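Local coordinates for protein tryptophanyl-tRNA synthetase (Thermus thermophilus, PDB 2EL7) that probably catalyses the ATP-dependent attachment of tryptophan to its cognate tRNA, as a homodimeric class I aminoacyl-tRNA synthetase, at residues K2-G7 and T144-E149; E92-F97 and P130-A135; L138-D143 and A312-T317. All coordinates share one frame; numbering follows the deposited sequence.

Contact 1 (K2-G7 and T144-E149)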
ATOM      1  N   LYS A   2     -18.090  -2.090  20.430  1.00 29.48           N
ATOM      2  CA  LYS A   2     -17.525  -0.856  21.005  1.00 34.25           C
ATOM      3  C   LYS A   2     -17.244   0.188  19.916  1.00 30.79           C
ATOM      4  O   LYS A   2     -17.532   1.370  20.077  1.00 30.33           O
ATOM      5  CB  LYS A   2     -16.201  -1.121  21.728  1.00 46.54           C
ATOM      6  CG  LYS A   2     -16.266  -1.946  23.003  1.00 50.63           C
ATOM      7  CD  LYS A   2     -14.854  -2.094  23.536  1.00 56.11           C
ATOM      8  CE  LYS A   2     -14.806  -2.859  24.842  1.00 72.07           C
ATOM      9  NZ  LYS A   2     -13.397  -2.977  25.324  1.00 68.24           N
ATOM     10  N   ARG A   3     -16.643  -0.243  18.819  1.00 27.93           N
ATOM     11  CA  ARG A   3     -16.352   0.688  17.746  1.00 28.43           C
ATOM     12  C   ARG A   3     -16.707   0.057  16.429  1.00 25.05           C
ATOM     13  O   ARG A   3     -16.303  -1.063  16.132  1.00 26.52           O
ATOM     14  CB  ARG A   3     -14.883   1.088  17.728  1.00 24.59           C
ATOM     15  CG  ARG A   3     -14.579   2.060  16.594  1.00 25.25           C
ATOM     16  CD  ARG A   3     -13.175   2.571  16.700  1.00 25.17           C
ATOM     17  NE  ARG A   3     -13.046   3.463  17.840  1.00 30.15           N
ATOM     18  CZ  ARG A   3     -11.907   3.706  18.473  1.00 33.86           C
ATOM     19  NH1 ARG A   3     -11.906   4.536  19.488  1.00 29.14           N
ATOM     20  NH2 ARG A   3     -10.773   3.117  18.102  1.00 37.41           N
ATOM     21  N   VAL A   4     -17.478   0.782  15.646  1.00 20.10           N
ATOM     22  CA  VAL A   4     -17.916   0.281  14.368  1.00 31.13           C
ATOM     23  C   VAL A   4     -17.315   1.054  13.199  1.00 26.86           C
ATOM     24  O   VAL A   4     -17.131   2.261  13.285  1.00 24.32           O
ATOM     25  CB  VAL A   4     -19.472   0.329  14.281  1.00 30.18           C
ATOM     26  CG1 VAL A   4     -19.946   0.034  12.850  1.00 21.50           C
ATOM     27  CG2 VAL A   4     -20.060  -0.704  15.238  1.00 30.79           C
ATOM     28  N   LEU A   5     -16.964   0.345  12.130  1.00 19.48           N
ATOM     29  CA  LEU A   5     -16.456   1.012  10.955  1.00 24.82           C
ATOM     30  C   LEU A   5     -17.408   0.674   9.827  1.00 28.41           C
ATOM     31  O   LEU A   5     -17.597  -0.503   9.498  1.00 33.64           O
ATOM     32  CB  LEU A   5     -15.051   0.552  10.578  1.00 17.21           C
ATOM     33  CG  LEU A   5     -14.640   1.266   9.265  1.00 28.96           C
ATOM     34  CD1 LEU A   5     -14.375   2.759   9.498  1.00 14.34           C
ATOM     35  CD2 LEU A   5     -13.409   0.625   8.682  1.00 29.03           C
ATOM     36  N   SER A   6     -18.032   1.695   9.248  1.00 28.51           N
ATOM     37  CA  SER A   6     -18.959   1.467   8.139  1.00 25.91           C
ATOM     38  C   SER A   6     -18.467   2.158   6.871  1.00 21.82           C
ATOM     39  O   SER A   6     -18.167   3.350   6.883  1.00 28.57           O
ATOM     40  CB  SER A   6     -20.365   1.961   8.505  1.00 24.79           C
ATOM     41  OG  SER A   6     -20.830   1.342   9.705  1.00 33.42           O
ATOM     42  N   GLY A   7     -18.394   1.400   5.780  1.00 19.90           N
ATOM     43  CA  GLY A   7     -17.928   1.936   4.520  1.00 13.04           C
ATOM     44  C   GLY A   7     -19.012   2.531   3.653  1.00 26.30           C
ATOM     45  O   GLY A   7     -20.040   1.891   3.389  1.00 29.04           O
ATOM     46  N   THR A 144     -16.663  -4.116  14.777  1.00 25.97           N
ATOM     47  CA  THR A 144     -17.891  -4.463  14.088  1.00 22.59           C
ATOM     48  C   THR A 144     -17.948  -3.746  12.756  1.00 27.58           C
ATOM     49  O   THR A 144     -17.542  -2.583  12.628  1.00 33.97           O
ATOM     50  CB  THR A 144     -19.110  -4.092  14.931  1.00 32.26           C
ATOM     51  OG1 THR A 144     -19.001  -4.728  16.212  1.00 40.56           O
ATOM     52  CG2 THR A 144     -20.404  -4.556  14.255  1.00 28.52           C
ATOM     53  N   VAL A 145     -18.453  -4.440  11.754  1.00 25.46           N
ATOM     54  CA  VAL A 145     -18.527  -3.854  10.446  1.00 23.88           C
ATOM     55  C   VAL A 145     -19.826  -4.230   9.774  1.00 24.05           C
ATOM     56  O   VAL A 145     -20.060  -5.396   9.512  1.00 40.75           O
ATOM     57  CB  VAL A 145     -17.364  -4.332   9.568  1.00 20.77           C
ATOM     58  CG1 VAL A 145     -17.405  -3.606   8.210  1.00 27.98           C
ATOM     59  CG2 VAL A 145     -16.027  -4.071  10.261  1.00 19.52           C
ATOM     60  N   PRO A 146     -20.698  -3.251   9.501  1.00 28.15           N
ATOM     61  CA  PRO A 146     -21.963  -3.580   8.838  1.00 32.46           C
ATOM     62  C   PRO A 146     -21.716  -3.868   7.373  1.00 32.91           C
ATOM     63  O   PRO A 146     -21.036  -3.103   6.699  1.00 35.60           O
ATOM     64  CB  PRO A 146     -22.806  -2.332   9.052  1.00 35.08           C
ATOM     65  CG  PRO A 146     -21.792  -1.247   9.086  1.00 39.48           C
ATOM     66  CD  PRO A 146     -20.674  -1.838   9.920  1.00 30.74           C
ATOM     67  N   VAL A 147     -22.253  -4.986   6.891  1.00 36.00           N
ATOM     68  CA  VAL A 147     -22.082  -5.399   5.496  1.00 35.10           C
ATOM     69  C   VAL A 147     -23.280  -6.216   4.977  1.00 39.13           C
ATOM     70  O   VAL A 147     -24.038  -6.799   5.765  1.00 35.37           O
ATOM     71  CB  VAL A 147     -20.832  -6.290   5.336  1.00 32.73           C
ATOM     72  CG1 VAL A 147     -19.564  -5.513   5.681  1.00 25.65           C
ATOM     73  CG2 VAL A 147     -20.977  -7.515   6.230  1.00 30.51           C
ATOM     74  N   GLY A 148     -23.430  -6.261   3.650  1.00 38.48           N
ATOM     75  CA  GLY A 148     -24.492  -7.037   3.030  1.00 35.33           C
ATOM     76  C   GLY A 148     -24.118  -8.498   3.164  1.00 37.18           C
ATOM     77  O   GLY A 148     -22.963  -8.812   3.423  1.00 45.92           O
ATOM     78  N   GLU A 149     -25.065  -9.406   2.988  1.00 46.27           N
ATOM     79  CA  GLU A 149     -24.745 -10.823   3.140  1.00 50.84           C
ATOM     80  C   GLU A 149     -23.684 -11.353   2.172  1.00 51.00           C
ATOM     81  O   GLU A 149     -22.976 -12.307   2.478  1.00 54.12           O
ATOM     82  CB  GLU A 149     -26.022 -11.673   3.049  1.00 59.76           C
ATOM     83  CG  GLU A 149     -27.087 -11.136   2.097  1.00 75.46           C
ATOM     84  CD  GLU A 149     -28.294 -12.068   1.981  1.00 83.92           C
ATOM     85  OE1 GLU A 149     -29.299 -11.678   1.340  1.00 87.70           O
ATOM     86  OE2 GLU A 149     -28.230 -13.195   2.529  1.00 86.12           O
TER
HETATM   87  O   HOH W   1     -18.300  -1.515   5.311  1.00 31.34           O
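Val4 and Thr144 pair their backbones at a single parallel bridge, CA to CA 4.8 Å, joining strand 4-8 to strand 144-146 in the Rossmann-like nucleotide-binding fold of class I synthetases. The short segments run the same way at an angle of 26°, and their axes approach to 4.9 Å. Two backbone bonds make the bridge: Leu5 N donates to Thr144 O at 3.0 Å and 164° at the hydrogen, and Thr144 N gives Arg3 O a weaker one. Strand 4-8 bonds to strand 37-41 on its other edge, so this bridge continues the parallel order beyond it.

The side chains follow the alternation of the strands. Val4 CG2, anti to its carbonyl carbon, lies 3.5 Å from Thr144 CB, while CG1, anti to the backbone N (chi1 170°), reaches Pro146 CD at 3.6 Å. The two methyls of Val4 thus divide between Thr144 and Pro146, and Ile29 and Leu33 of helix 16-33 pack against the same valine. Val145 sets CG1 3.4 Å from Leu5 O, and the CD of Pro146 lies at the same distance from that oxygen. As a proline, Pro146 has no N-H to extend the ladder.

Beyond the end of strand 144-146, Gly148 and Glu149 belong to a predicted ATP-binding site. The side chain of Leu5, for its part, lies about 4 Å from that of Asp136, predicted to bind tryptophan. Between the diverging ends one water takes the N-H of Gly7, its oxygen 3.0 Å from Gly7 N, and gives a weak bond to Pro146 O.

Contact 2 (E92-F97 and P130-A135); sequences ELSWVF and PVLQAA
Phe97 sets the edge of its ring against the backbone of Ala134 and also packs on Ala135 where two helices of the catalytic domain, 89-99 and 124-139, meet at a steep angle. The segment axes cross at 120° and come within 8.4 Å, a close approach made possible by small residues: Ser94 and Ala135 stand CA to CA at 5.3 Å.

The bump on helix 124-139 is the methyl of Ala135. It points at the other helix and rests 3.8 Å from Ser94 N, with Leu93 CG 4.0 Å from the same CB, so it fills a hollow lined by Leu93, Ser94 and the Phe97 ring, whose CD2 is 4.0 Å from Ala135 CB. In return Phe97, whose CG is anti to its carbonyl carbon (chi1 -78°), reaches across as the large projection of helix 89-99. Its CE2 meets Ala134 O at 3.5 Å, near the ring plane. One face of the ring is backed within its own helix by Leu93 CG, offset toward the rim. An alanine in place of Phe97 would probably open a gap beside Ala134 and Ala135 and leave Leu93 without the ring it packs on.

Ile161 of helix 153-169 also touches Phe97, whereas on the far side of helix 89-99 Trp95 meets Tyr44 of the second subunit. Val131 completes the fit: CG1, anti to its backbone N, fills the hollow between Phe97 and the Ser94 carbonyl, 3.6 Å from Phe97 CB and 3.7 Å from Ser94 O.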
ATOM      1  N   GLU A  92      -0.196   2.219   4.919  1.00 25.40           N
ATOM      2  CA  GLU A  92       1.083   1.730   5.414  1.00 25.21           C
ATOM      3  C   GLU A  92       0.855   0.393   6.131  1.00 30.00           C
ATOM      4  O   GLU A  92       1.611  -0.578   5.951  1.00 27.10           O
ATOM      5  CB  GLU A  92       1.698   2.733   6.362  1.00 15.96           C
ATOM      6  CG  GLU A  92       3.043   2.300   6.868  1.00 19.65           C
ATOM      7  CD  GLU A  92       3.578   3.221   7.928  1.00 18.35           C
ATOM      8  OE1 GLU A  92       3.032   4.332   8.048  1.00 28.77           O
ATOM      9  OE2 GLU A  92       4.545   2.838   8.635  1.00 28.55           O
ATOM     10  N   LEU A  93      -0.201   0.354   6.942  1.00 28.84           N
ATOM     11  CA  LEU A  93      -0.577  -0.853   7.655  1.00 21.77           C
ATOM     12  C   LEU A  93      -0.895  -1.861   6.554  1.00 27.71           C
ATOM     13  O   LEU A  93      -0.707  -3.078   6.704  1.00 24.39           O
ATOM     14  CB  LEU A  93      -1.831  -0.590   8.495  1.00 17.83           C
ATOM     15  CG  LEU A  93      -2.348  -1.811   9.241  1.00 10.63           C
ATOM     16  CD1 LEU A  93      -1.188  -2.437  10.022  1.00 19.61           C
ATOM     17  CD2 LEU A  93      -3.468  -1.381  10.194  1.00 17.15           C
ATOM     18  N   SER A  94      -1.365  -1.323   5.432  1.00 25.29           N
ATOM     19  CA  SER A  94      -1.736  -2.145   4.281  1.00 28.49           C
ATOM     20  C   SER A  94      -0.562  -2.964   3.732  1.00 26.55           C
ATOM     21  O   SER A  94      -0.725  -4.123   3.312  1.00 24.73           O
ATOM     22  CB  SER A  94      -2.303  -1.254   3.183  1.00 28.73           C
ATOM     23  OG  SER A  94      -3.027  -2.033   2.276  1.00 43.21           O
ATOM     24  N   TRP A  95       0.621  -2.361   3.723  1.00 22.80           N
ATOM     25  CA  TRP A  95       1.789  -3.077   3.233  1.00 24.15           C
ATOM     26  C   TRP A  95       2.090  -4.212   4.191  1.00 24.37           C
ATOM     27  O   TRP A  95       2.329  -5.343   3.755  1.00 29.63           O
ATOM     28  CB  TRP A  95       3.012  -2.154   3.108  1.00 13.24           C
ATOM     29  CG  TRP A  95       4.283  -2.938   2.940  1.00 19.13           C
ATOM     30  CD1 TRP A  95       5.351  -2.960   3.790  1.00 21.34           C
ATOM     31  CD2 TRP A  95       4.594  -3.864   1.890  1.00 20.41           C
ATOM     32  NE1 TRP A  95       6.307  -3.846   3.337  1.00 23.36           N
ATOM     33  CE2 TRP A  95       5.867  -4.410   2.172  1.00 20.03           C
ATOM     34  CE3 TRP A  95       3.922  -4.286   0.738  1.00 23.27           C
ATOM     35  CZ2 TRP A  95       6.479  -5.348   1.347  1.00 25.43           C
ATOM     36  CZ3 TRP A  95       4.539  -5.226  -0.089  1.00 21.27           C
ATOM     37  CH2 TRP A  95       5.800  -5.743   0.222  1.00 27.22           C
ATOM     38  N   VAL A  96       2.061  -3.915   5.495  1.00 28.60           N
ATOM     39  CA  VAL A  96       2.349  -4.932   6.514  1.00 27.24           C
ATOM     40  C   VAL A  96       1.427  -6.112   6.308  1.00 23.91           C
ATOM     41  O   VAL A  96       1.880  -7.238   6.193  1.00 25.36           O
ATOM     42  CB  VAL A  96       2.184  -4.382   7.966  1.00 19.82           C
ATOM     43  CG1 VAL A  96       2.492  -5.490   8.982  1.00 22.41           C
ATOM     44  CG2 VAL A  96       3.143  -3.205   8.190  1.00 13.58           C
ATOM     45  N   PHE A  97       0.133  -5.832   6.235  1.00 29.82           N
ATOM     46  CA  PHE A  97      -0.874  -6.862   6.031  1.00 25.80           C
ATOM     47  C   PHE A  97      -0.618  -7.656   4.749  1.00 27.98           C
ATOM     48  O   PHE A  97      -0.681  -8.882   4.755  1.00 29.44           O
ATOM     49  CB  PHE A  97      -2.268  -6.221   6.012  1.00 20.01           C
ATOM     50  CG  PHE A  97      -2.808  -5.885   7.386  1.00 15.52           C
ATOM     51  CD1 PHE A  97      -2.005  -5.998   8.521  1.00 16.00           C
ATOM     52  CD2 PHE A  97      -4.113  -5.428   7.538  1.00 12.79           C
ATOM     53  CE1 PHE A  97      -2.493  -5.661   9.786  1.00 23.11           C
ATOM     54  CE2 PHE A  97      -4.614  -5.084   8.797  1.00 24.14           C
ATOM     55  CZ  PHE A  97      -3.796  -5.202   9.931  1.00 20.58           C
ATOM     56  N   PRO A 130      -9.160  -6.249  -0.877  1.00 27.65           N
ATOM     57  CA  PRO A 130      -9.561  -6.724   0.455  1.00 22.91           C
ATOM     58  C   PRO A 130      -8.515  -6.459   1.544  1.00 19.63           C
ATOM     59  O   PRO A 130      -8.865  -6.240   2.711  1.00 20.37           O
ATOM     60  CB  PRO A 130      -9.827  -8.206   0.226  1.00 15.52           C
ATOM     61  CG  PRO A 130     -10.347  -8.213  -1.224  1.00 22.22           C
ATOM     62  CD  PRO A 130      -9.362  -7.291  -1.906  1.00 22.71           C
ATOM     63  N   VAL A 131      -7.232  -6.475   1.180  1.00 24.17           N
ATOM     64  CA  VAL A 131      -6.177  -6.205   2.168  1.00 20.39           C
ATOM     65  C   VAL A 131      -6.271  -4.733   2.603  1.00 24.80           C
ATOM     66  O   VAL A 131      -6.128  -4.428   3.792  1.00 21.32           O
ATOM     67  CB  VAL A 131      -4.781  -6.530   1.605  1.00 26.66           C
ATOM     68  CG1 VAL A 131      -3.690  -6.252   2.676  1.00 14.64           C
ATOM     69  CG2 VAL A 131      -4.750  -8.012   1.199  1.00 19.30           C
ATOM     70  N   LEU A 132      -6.564  -3.837   1.649  1.00 20.61           N
ATOM     71  CA  LEU A 132      -6.749  -2.418   1.942  1.00 16.17           C
ATOM     72  C   LEU A 132      -7.913  -2.262   2.925  1.00 20.83           C
ATOM     73  O   LEU A 132      -7.793  -1.540   3.915  1.00 24.04           O
ATOM     74  CB  LEU A 132      -7.057  -1.634   0.666  1.00 24.74           C
ATOM     75  CG  LEU A 132      -7.117  -0.102   0.774  1.00 32.47           C
ATOM     76  CD1 LEU A 132      -5.778   0.403   1.166  1.00 19.76           C
ATOM     77  CD2 LEU A 132      -7.520   0.530  -0.562  1.00 25.72           C
ATOM     78  N   GLN A 133      -9.028  -2.952   2.664  1.00 17.94           N
ATOM     79  CA  GLN A 133     -10.187  -2.892   3.556  1.00 20.18           C
ATOM     80  C   GLN A 133      -9.821  -3.415   4.963  1.00 27.33           C
ATOM     81  O   GLN A 133     -10.261  -2.869   5.982  1.00 23.85           O
ATOM     82  CB  GLN A 133     -11.344  -3.725   3.006  1.00 14.23           C
ATOM     83  CG  GLN A 133     -12.001  -3.196   1.744  1.00 18.55           C
ATOM     84  CD  GLN A 133     -13.159  -4.097   1.280  1.00 22.60           C
ATOM     85  OE1 GLN A 133     -12.949  -5.256   0.870  1.00 17.67           O
ATOM     86  NE2 GLN A 133     -14.382  -3.573   1.362  1.00 19.80           N
ATOM     87  N   ALA A 134      -9.034  -4.485   5.020  1.00 22.23           N
ATOM     88  CA  ALA A 134      -8.622  -5.026   6.316  1.00 30.51           C
ATOM     89  C   ALA A 134      -7.815  -4.012   7.155  1.00 26.72           C
ATOM     90  O   ALA A 134      -7.948  -3.948   8.384  1.00 26.02           O
ATOM     91  CB  ALA A 134      -7.795  -6.297   6.109  1.00 27.17           C
ATOM     92  N   ALA A 135      -6.964  -3.233   6.492  1.00 30.18           N
ATOM     93  CA  ALA A 135      -6.141  -2.246   7.190  1.00 22.63           C
ATOM     94  C   ALA A 135      -6.994  -1.072   7.630  1.00 18.44           C
ATOM     95  O   ALA A 135      -6.743  -0.456   8.640  1.00 25.39           O
ATOM     96  CB  ALA A 135      -5.040  -1.776   6.290  1.00 29.36           C
TER

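Contact 3 (L138-D143 and A312-T317)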
ATOM      1  N   LEU A 138      -8.801  -2.524  10.762  1.00 23.18           N
ATOM      2  CA  LEU A 138      -7.953  -2.674  11.925  1.00 26.02           C
ATOM      3  C   LEU A 138      -7.143  -1.446  12.389  1.00 28.99           C
ATOM      4  O   LEU A 138      -6.799  -1.337  13.582  1.00 24.31           O
ATOM      5  CB  LEU A 138      -7.055  -3.890  11.728  1.00 22.28           C
ATOM      6  CG  LEU A 138      -7.878  -5.149  11.395  1.00 30.60           C
ATOM      7  CD1 LEU A 138      -6.945  -6.346  11.123  1.00 24.44           C
ATOM      8  CD2 LEU A 138      -8.856  -5.453  12.530  1.00 16.58           C
ATOM      9  N   ILE A 139      -6.840  -0.515  11.483  1.00 28.46           N
ATOM     10  CA  ILE A 139      -6.070   0.671  11.890  1.00 23.86           C
ATOM     11  C   ILE A 139      -6.838   1.461  12.968  1.00 26.80           C
ATOM     12  O   ILE A 139      -6.231   2.182  13.779  1.00 26.36           O
ATOM     13  CB  ILE A 139      -5.824   1.620  10.716  1.00 23.59           C
ATOM     14  CG1 ILE A 139      -4.720   2.608  11.067  1.00 20.31           C
ATOM     15  CG2 ILE A 139      -7.094   2.446  10.423  1.00 17.71           C
ATOM     16  CD1 ILE A 139      -3.372   2.178  10.665  1.00 27.73           C
ATOM     17  N   TYR A 140      -8.168   1.317  12.958  1.00 17.06           N
ATOM     18  CA  TYR A 140      -9.064   2.007  13.881  1.00 16.96           C
ATOM     19  C   TYR A 140      -9.577   1.067  14.969  1.00 26.16           C
ATOM     20  O   TYR A 140     -10.441   1.448  15.781  1.00 27.51           O
ATOM     21  CB  TYR A 140     -10.275   2.594  13.126  1.00 13.23           C
ATOM     22  CG  TYR A 140      -9.921   3.567  12.017  1.00 16.81           C
ATOM     23  CD1 TYR A 140     -10.299   3.320  10.689  1.00 17.79           C
ATOM     24  CD2 TYR A 140      -9.151   4.692  12.281  1.00 11.47           C
ATOM     25  CE1 TYR A 140      -9.897   4.169   9.664  1.00 14.25           C
ATOM     26  CE2 TYR A 140      -8.750   5.535  11.280  1.00 19.61           C
ATOM     27  CZ  TYR A 140      -9.109   5.272   9.966  1.00 18.56           C
ATOM     28  OH  TYR A 140      -8.566   6.061   8.969  1.00 16.54           O
ATOM     29  N   LYS A 141      -9.049  -0.159  14.972  1.00 27.63           N
ATOM     30  CA  LYS A 141      -9.435  -1.172  15.945  1.00 26.32           C
ATOM     31  C   LYS A 141     -10.942  -1.341  16.007  1.00 24.21           C
ATOM     32  O   LYS A 141     -11.489  -1.545  17.081  1.00 27.56           O
ATOM     33  CB  LYS A 141      -8.926  -0.803  17.343  1.00 25.87           C
ATOM     34  CG  LYS A 141      -7.690  -1.566  17.830  1.00 33.61           C
ATOM     35  CD  LYS A 141      -6.395  -0.954  17.348  1.00 32.68           C
ATOM     36  CE  LYS A 141      -5.149  -1.680  17.890  1.00 37.74           C
ATOM     37  NZ  LYS A 141      -4.781  -1.378  19.301  1.00 28.78           N
ATOM     38  N   ALA A 142     -11.620  -1.231  14.876  1.00 21.45           N
ATOM     39  CA  ALA A 142     -13.076  -1.417  14.865  1.00 26.32           C
ATOM     40  C   ALA A 142     -13.357  -2.898  15.093  1.00 19.05           C
ATOM     41  O   ALA A 142     -12.662  -3.742  14.554  1.00 28.49           O
ATOM     42  CB  ALA A 142     -13.697  -0.971  13.499  1.00 19.35           C
ATOM     43  N   ASP A 143     -14.382  -3.220  15.867  1.00 23.64           N
ATOM     44  CA  ASP A 143     -14.701  -4.624  16.126  1.00 26.20           C
ATOM     45  C   ASP A 143     -15.983  -5.052  15.421  1.00 24.89           C
ATOM     46  O   ASP A 143     -16.358  -6.217  15.454  1.00 32.24           O
ATOM     47  CB  ASP A 143     -14.825  -4.874  17.640  1.00 18.65           C
ATOM     48  CG  ASP A 143     -15.960  -4.084  18.271  1.00 22.62           C
ATOM     49  OD1 ASP A 143     -15.714  -3.278  19.185  1.00 32.89           O
ATOM     50  OD2 ASP A 143     -17.113  -4.263  17.851  1.00 26.48           O
ATOM     51  N   ALA A 312      -6.148  10.387  15.162  1.00 24.28           N
ATOM     52  CA  ALA A 312      -5.550  10.320  16.490  1.00 30.96           C
ATOM     53  C   ALA A 312      -5.418   8.826  16.814  1.00 27.87           C
ATOM     54  O   ALA A 312      -4.375   8.365  17.309  1.00 31.12           O
ATOM     55  CB  ALA A 312      -6.454  11.042  17.536  1.00 17.52           C
ATOM     56  N   VAL A 313      -6.474   8.070  16.523  1.00 21.20           N
ATOM     57  CA  VAL A 313      -6.452   6.624  16.743  1.00 24.26           C
ATOM     58  C   VAL A 313      -5.469   5.931  15.783  1.00 26.65           C
ATOM     59  O   VAL A 313      -4.641   5.130  16.221  1.00 30.70           O
ATOM     60  CB  VAL A 313      -7.861   6.007  16.548  1.00 24.60           C
ATOM     61  CG1 VAL A 313      -7.788   4.504  16.525  1.00 16.51           C
ATOM     62  CG2 VAL A 313      -8.782   6.462  17.670  1.00 29.70           C
ATOM     63  N   ALA A 314      -5.541   6.247  14.488  1.00 23.14           N
ATOM     64  CA  ALA A 314      -4.669   5.608  13.481  1.00 24.01           C
ATOM     65  C   ALA A 314      -3.171   5.743  13.751  1.00 25.65           C
ATOM     66  O   ALA A 314      -2.427   4.777  13.606  1.00 19.45           O
ATOM     67  CB  ALA A 314      -4.989   6.132  12.085  1.00 14.00           C
ATOM     68  N   GLN A 315      -2.728   6.936  14.134  1.00 23.18           N
ATOM     69  CA  GLN A 315      -1.315   7.148  14.426  1.00 25.93           C
ATOM     70  C   GLN A 315      -0.895   6.366  15.641  1.00 27.73           C
ATOM     71  O   GLN A 315       0.230   5.859  15.696  1.00 28.62           O
ATOM     72  CB  GLN A 315      -1.032   8.625  14.638  1.00 23.63           C
ATOM     73  CG  GLN A 315      -1.630   9.418  13.514  1.00 42.72           C
ATOM     74  CD  GLN A 315      -1.072  10.802  13.414  1.00 45.27           C
ATOM     75  OE1 GLN A 315      -0.855  11.465  14.426  1.00 48.27           O
ATOM     76  NE2 GLN A 315      -0.852  11.265  12.182  1.00 44.52           N
ATOM     77  N   ALA A 316      -1.790   6.263  16.623  1.00 26.39           N
ATOM     78  CA  ALA A 316      -1.470   5.484  17.811  1.00 23.24           C
ATOM     79  C   ALA A 316      -1.304   4.031  17.340  1.00 24.74           C
ATOM     80  O   ALA A 316      -0.285   3.392  17.621  1.00 28.24           O
ATOM     81  CB  ALA A 316      -2.597   5.600  18.865  1.00 20.07           C
ATOM     82  N   THR A 317      -2.265   3.532  16.570  1.00 16.63           N
ATOM     83  CA  THR A 317      -2.179   2.158  16.101  1.00 21.22           C
ATOM     84  C   THR A 317      -0.935   1.908  15.284  1.00 26.01           C
ATOM     85  O   THR A 317      -0.260   0.896  15.465  1.00 28.62           O
ATOM     86  CB  THR A 317      -3.365   1.733  15.205  1.00 20.42           C
ATOM     87  OG1 THR A 317      -4.608   1.843  15.922  1.00 18.45           O
ATOM     88  CG2 THR A 317      -3.165   0.273  14.770  1.00 22.55           C
TER
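A Schellman motif ends helix 124-139 beside helix 296-324, and this contact is built on that helix end. The evidence is the bond from Lys141 N to Leu138 O at 2.9 Å, the bond from Ala142 N to Ile137 O, and the positive phi of Lys141, 52°, which places it as the C-prime residue.

Thr317 meets the helix end directly. Its hydroxyl donates to Ile139 O, with OG1 2.7 Å from that oxygen. The C=O...OG1 angle is 137° and the donor stands 40° out of the carbonyl plane, so the bond comes in from above the carbonyl. Thr317 OG1 is anti to its own carbonyl carbon, which leaves CG2 beside the same acceptor, 3.7 Å from Ile139 O. A carbonyl in the last turn of a helix, where bonds to following N-H groups run out, is thereby given a side-chain donor from another helix.

Apolar groups close the rest of the joint. The CB of Ala314 sits between two side chains, 3.7 Å from Ile139 CG1 and 3.9 Å from Tyr140 CE2. Val313 CG1 approaches the edge of the Tyr140 ring, near its plane, and also lies 3.9 Å from Tyr140 CA. Over the centre of one ring face is Ile139 CG2, a neighbour in sequence, and Phe82 meets the tyrosine ring edge-to-face.

The Lys141 chain, folded at its second and fourth torsions, runs antiparallel alongside the Thr317 side chain, its CD 3.6 Å from Thr317 OG1. The ammonium end continues to a salt bridge with Glu320, one turn further along helix 296-324. The whole is a Schellman-capped helix C-terminus docked side-on against a long C-terminal helix, close to Asp136 of the predicted tryptophan site.

All three contacts are largely buried, but contact 1 lies nearest the middle of the chain, its centre about 9 Å from the centre of the chain, against about 19 and 20 Å for the centres of contacts 2 and 3. Its chemistry is backbone pairing of strands; contact 2 is apolar interlocking of helices near the dimer interface, and contact 3 adds a side-chain hydroxyl bond at a helix end. Contacts 2 and 3 share helix 124-139, and Phe97 CE2 of contact 2 packs on Leu138 CD1 of contact 3 at 3.5 Å. The chain leaving that helix enters strand 144-146 of contact 1, and Arg3 NH2 probably hydrogen-bonds Tyr140 O at 2.9 Å, joining contacts 1 and 3.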